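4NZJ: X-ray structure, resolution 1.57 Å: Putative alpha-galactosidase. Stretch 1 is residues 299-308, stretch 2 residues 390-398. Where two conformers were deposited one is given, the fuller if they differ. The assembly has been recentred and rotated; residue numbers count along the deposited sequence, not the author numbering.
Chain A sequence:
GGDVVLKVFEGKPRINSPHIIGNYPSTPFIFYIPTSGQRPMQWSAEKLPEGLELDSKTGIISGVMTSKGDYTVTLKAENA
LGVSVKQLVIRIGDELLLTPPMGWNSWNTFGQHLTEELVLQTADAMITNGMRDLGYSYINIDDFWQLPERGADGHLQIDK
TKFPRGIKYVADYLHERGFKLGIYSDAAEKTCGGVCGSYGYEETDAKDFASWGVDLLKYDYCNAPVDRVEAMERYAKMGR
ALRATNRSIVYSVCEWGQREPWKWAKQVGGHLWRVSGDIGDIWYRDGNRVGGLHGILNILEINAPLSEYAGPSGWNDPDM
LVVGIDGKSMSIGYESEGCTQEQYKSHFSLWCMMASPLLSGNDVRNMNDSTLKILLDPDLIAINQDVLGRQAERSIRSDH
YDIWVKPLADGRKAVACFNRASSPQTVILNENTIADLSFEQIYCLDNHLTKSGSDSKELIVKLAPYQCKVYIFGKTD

Stretch 1 (299-308) ILEINAPLSE
Stretch 2 390-398: RQAERSIRS

Residues 299-303 belong to a helix that begins earlier in the chain, with phi/psi from -57/-45 to -77/-26 and backbone bonds from Asn303 N to Ile299 O (3.0 Å) and Ala304 N to Leu300 O (2.9 Å). The chain then turns: Leu306 N donates to Asn303 O at 3.0 Å, Pro305 (-83/8) and Leu306 (-102/11) carry it round, and a 3-10 segment starts at Ser307 (-57/-38). Stretch 2 is extended from Arg390 (-84/130) to Glu393 (-90/143), kinks at Ser395 (-68/-34), and resumes at Ile396 (-136/129) and Arg397 (-118/95); residues 393-397 are strand. Helix and strand axes run nearly perpendicular, at 97°, and approach to 10.1 Å. The register is set by Ser307 CA to Gln391 CA at 5.1 Å and Ala304 CA to Arg394 CA at 6.0 Å. Together the stretches bury 446 Å².

Charge pairing dominates the helical end. The CA-to-CB bond of Glu301 (m, m, chi3 -33°) lies sideways to stretch 2, but the end of the side chain comes nearer and its carboxylate meets two arginines whose CA-to-CB bonds point toward stretch 1. Its OE1 lies at the edge of the Arg394 guanidinium, accepting from NH2 at 3.1 Å and, weakly, from NH1 at 3.0 Å. Its OE2 accepts from Arg397 NE at 2.9 Å, nearly straight at 166°, and weakly from Arg397 NH2 at 3.3 Å. Both pairs are salt bridges. Arg394 adopts t, t, p with chi4 -171°; Arg397 is t, t, t with chi4 -79°. Water 1 joins Arg394 NH2 (2.9 Å) to Glu301 O (2.8 Å), and water 2 joins Arg397 NH2 (3.0 Å) to Glu301 OE2 (3.1 Å).

Ala304 points toward the strand and lays its methyl over one face of the Arg394 guanidinium, CB to CZ 3.6 Å, so the small side chain packs on the flat group while its edge remains free for Glu301.

The CA-to-CB bond of buried Gln391 points toward stretch 1, and the side chain is extended (t, t, chi3 -35°). Its NE2 lies 3.1 Å from Asn303 O and gives a weak hydrogen bond to Asn303 OD1 at 3.5 Å; Asn303 is t with chi2 27°. Gln391 NE2 also donates to water 3 (2.8 Å), which lies 2.8 Å from Ala304 O and 2.7 Å from Ala392 O, while Gln391 OE1 is satisfied elsewhere in the structure.

Ser307 (p) lies where the backbones come close; Ser307 CB is 3.5 Å from Gln391 O, and Ser307 OG is 3.5 Å from Glu393 CG. Water 4 links Ser307 O (2.7 Å) to Gln391 N (2.9 Å).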

# COMPACT_ATOMS: atom_id res chain seq x y z
N ILE A 299 15.97 -6.68 -0.22
CA ILE A 299 14.61 -6.96 -0.63
C ILE A 299 14.40 -6.55 -2.10
O ILE A 299 13.66 -7.22 -2.81
CB ILE A 299 13.59 -6.32 0.34
CG1 ILE A 299 13.62 -7.13 1.65
CG2 ILE A 299 12.19 -6.33 -0.26
CD1 ILE A 299 12.74 -6.60 2.76
N LEU A 300 15.06 -5.49 -2.55
CA LEU A 300 15.04 -5.13 -3.98
C LEU A 300 15.53 -6.28 -4.85
O LEU A 300 14.93 -6.57 -5.88
CB LEU A 300 15.90 -3.89 -4.26
CG LEU A 300 15.35 -2.57 -3.74
CD1 LEU A 300 16.37 -1.46 -3.97
CD2 LEU A 300 14.02 -2.24 -4.41
N GLU A 301 16.62 -6.92 -4.44
CA GLU A 301 17.17 -8.04 -5.20
C GLU A 301 16.18 -9.19 -5.29
O GLU A 301 16.09 -9.87 -6.32
CB GLU A 301 18.48 -8.54 -4.58
CG GLU A 301 19.64 -7.55 -4.58
CD GLU A 301 20.05 -7.06 -5.97
OE1 GLU A 301 19.95 -7.82 -6.96
OE2 GLU A 301 20.49 -5.90 -6.09
N ILE A 302 15.44 -9.43 -4.21
CA ILE A 302 14.45 -10.51 -4.17
C ILE A 302 13.25 -10.21 -5.07
O ILE A 302 12.80 -11.08 -5.82
CB ILE A 302 13.99 -10.79 -2.72
CG1 ILE A 302 15.16 -11.37 -1.91
CG2 ILE A 302 12.79 -11.74 -2.70
CD1 ILE A 302 14.92 -11.39 -0.41
N ASN A 303 12.74 -8.98 -5.00
CA ASN A 303 11.55 -8.62 -5.74
C ASN A 303 11.80 -8.37 -7.23
O ASN A 303 10.89 -8.53 -8.03
CB ASN A 303 10.88 -7.38 -5.12
CG ASN A 303 9.38 -7.35 -5.35
OD1 ASN A 303 8.74 -8.39 -5.50
ND2 ASN A 303 8.81 -6.14 -5.36
N ALA A 304 13.02 -7.98 -7.59
CA ALA A 304 13.33 -7.59 -8.99
C ALA A 304 12.84 -8.58 -10.05
O ALA A 304 12.21 -8.15 -11.02
CB ALA A 304 14.82 -7.33 -9.17
N PRO A 305 13.12 -9.89 -9.89
CA PRO A 305 12.69 -10.81 -10.95
C PRO A 305 11.22 -11.27 -10.89
O PRO A 305 10.83 -12.14 -11.67
CB PRO A 305 13.63 -12.00 -10.78
CG PRO A 305 13.96 -12.00 -9.33
CD PRO A 305 14.00 -10.55 -8.91
N LEU A 306 10.42 -10.69 -10.00
CA LEU A 306 9.06 -11.17 -9.76
C LEU A 306 7.94 -10.34 -10.42
O LEU A 306 6.77 -10.58 -10.15
CB LEU A 306 8.80 -11.25 -8.26
CG LEU A 306 9.80 -12.10 -7.47
CD1 LEU A 306 9.42 -12.10 -6.00
CD2 LEU A 306 9.88 -13.52 -8.02
N SER A 307 8.30 -9.41 -11.30
CA SER A 307 7.32 -8.49 -11.89
C SER A 307 6.16 -9.20 -12.59
O SER A 307 5.02 -8.74 -12.51
CB SER A 307 8.02 -7.52 -12.85
OG SER A 307 8.72 -8.21 -13.86
N GLU A 308 6.43 -10.31 -13.27
CA GLU A 308 5.38 -11.00 -14.03
C GLU A 308 4.22 -11.52 -13.18
O GLU A 308 3.13 -11.75 -13.69
CB GLU A 308 5.97 -12.16 -14.84
CG GLU A 308 6.21 -13.44 -14.04
CD GLU A 308 7.06 -14.46 -14.78
OE1 GLU A 308 8.30 -14.27 -14.85
OE2 GLU A 308 6.48 -15.45 -15.28
N ARG A 390 1.39 -2.39 -13.37
CA ARG A 390 2.62 -3.11 -13.70
C ARG A 390 3.68 -2.86 -12.63
O ARG A 390 3.95 -1.72 -12.26
CB ARG A 390 3.15 -2.67 -15.07
CG ARG A 390 2.23 -2.99 -16.24
CD ARG A 390 2.52 -4.35 -16.86
NE ARG A 390 2.27 -4.35 -18.30
CZ ARG A 390 1.10 -4.62 -18.87
NH1 ARG A 390 0.05 -4.93 -18.13
NH2 ARG A 390 0.98 -4.58 -20.19
N GLN A 391 4.28 -3.94 -12.13
CA GLN A 391 5.45 -3.83 -11.28
C GLN A 391 6.64 -3.52 -12.18
O GLN A 391 6.88 -4.23 -13.15
CB GLN A 391 5.68 -5.14 -10.52
CG GLN A 391 7.01 -5.21 -9.78
CD GLN A 391 7.06 -6.34 -8.76
OE1 GLN A 391 6.05 -6.66 -8.12
NE2 GLN A 391 8.23 -6.95 -8.61
N ALA A 392 7.37 -2.46 -11.87
CA ALA A 392 8.53 -2.09 -12.68
C ALA A 392 9.51 -3.24 -12.81
O ALA A 392 9.75 -3.98 -11.86
CB ALA A 392 9.25 -0.90 -12.07
N GLU A 393 10.08 -3.38 -14.00
CA GLU A 393 11.18 -4.31 -14.24
C GLU A 393 12.48 -3.57 -13.99
O GLU A 393 12.60 -2.39 -14.33
CB GLU A 393 11.15 -4.81 -15.68
CG GLU A 393 10.02 -5.77 -15.99
CD GLU A 393 9.96 -6.12 -17.46
OE1 GLU A 393 9.50 -5.28 -18.25
OE2 GLU A 393 10.38 -7.24 -17.83
N ARG A 394 13.45 -4.27 -13.42
CA ARG A 394 14.80 -3.72 -13.32
C ARG A 394 15.52 -4.12 -14.60
O ARG A 394 16.12 -5.19 -14.70
CB ARG A 394 15.52 -4.23 -12.07
CG ARG A 394 16.90 -3.60 -11.90
CD ARG A 394 17.58 -4.06 -10.63
NE ARG A 394 17.82 -5.50 -10.63
CZ ARG A 394 18.24 -6.20 -9.58
NH1 ARG A 394 18.47 -5.61 -8.42
NH2 ARG A 394 18.42 -7.51 -9.69
N SER A 395 15.42 -3.24 -15.59
CA SER A 395 15.93 -3.51 -16.93
C SER A 395 17.45 -3.58 -16.97
O SER A 395 18.02 -4.32 -17.79
CB SER A 395 15.45 -2.43 -17.90
OG SER A 395 14.04 -2.40 -17.94
N ILE A 396 18.11 -2.79 -16.13
CA ILE A 396 19.55 -2.81 -16.01
C ILE A 396 19.95 -2.77 -14.53
O ILE A 396 19.48 -1.93 -13.78
CB ILE A 396 20.21 -1.61 -16.73
CG1 ILE A 396 19.77 -1.56 -18.20
CG2 ILE A 396 21.73 -1.69 -16.64
CD1 ILE A 396 20.35 -0.40 -18.99
N ARG A 397 20.82 -3.70 -14.14
CA ARG A 397 21.49 -3.65 -12.85
C ARG A 397 22.98 -3.55 -13.13
O ARG A 397 23.66 -4.55 -13.34
CB ARG A 397 21.20 -4.89 -11.99
CG ARG A 397 21.69 -4.72 -10.55
CD ARG A 397 21.93 -6.03 -9.81
NE ARG A 397 22.28 -5.72 -8.42
CZ ARG A 397 23.48 -5.32 -8.00
NH1 ARG A 397 24.50 -5.21 -8.84
NH2 ARG A 397 23.66 -5.04 -6.71
N SER A 398 23.49 -2.32 -13.15
CA SER A 398 24.89 -2.09 -13.44
C SER A 398 25.70 -2.12 -12.15
O SER A 398 25.16 -2.36 -11.07
CB SER A 398 25.08 -0.75 -14.19
OG SER A 398 25.01 0.36 -13.33
O HOH W 1 18.15 -9.95 -8.16
O HOH W 2 22.49 -4.91 -3.97
O HOH W 3 10.25 -6.22 -10.43
O HOH W 4 3.63 -6.51 -13.24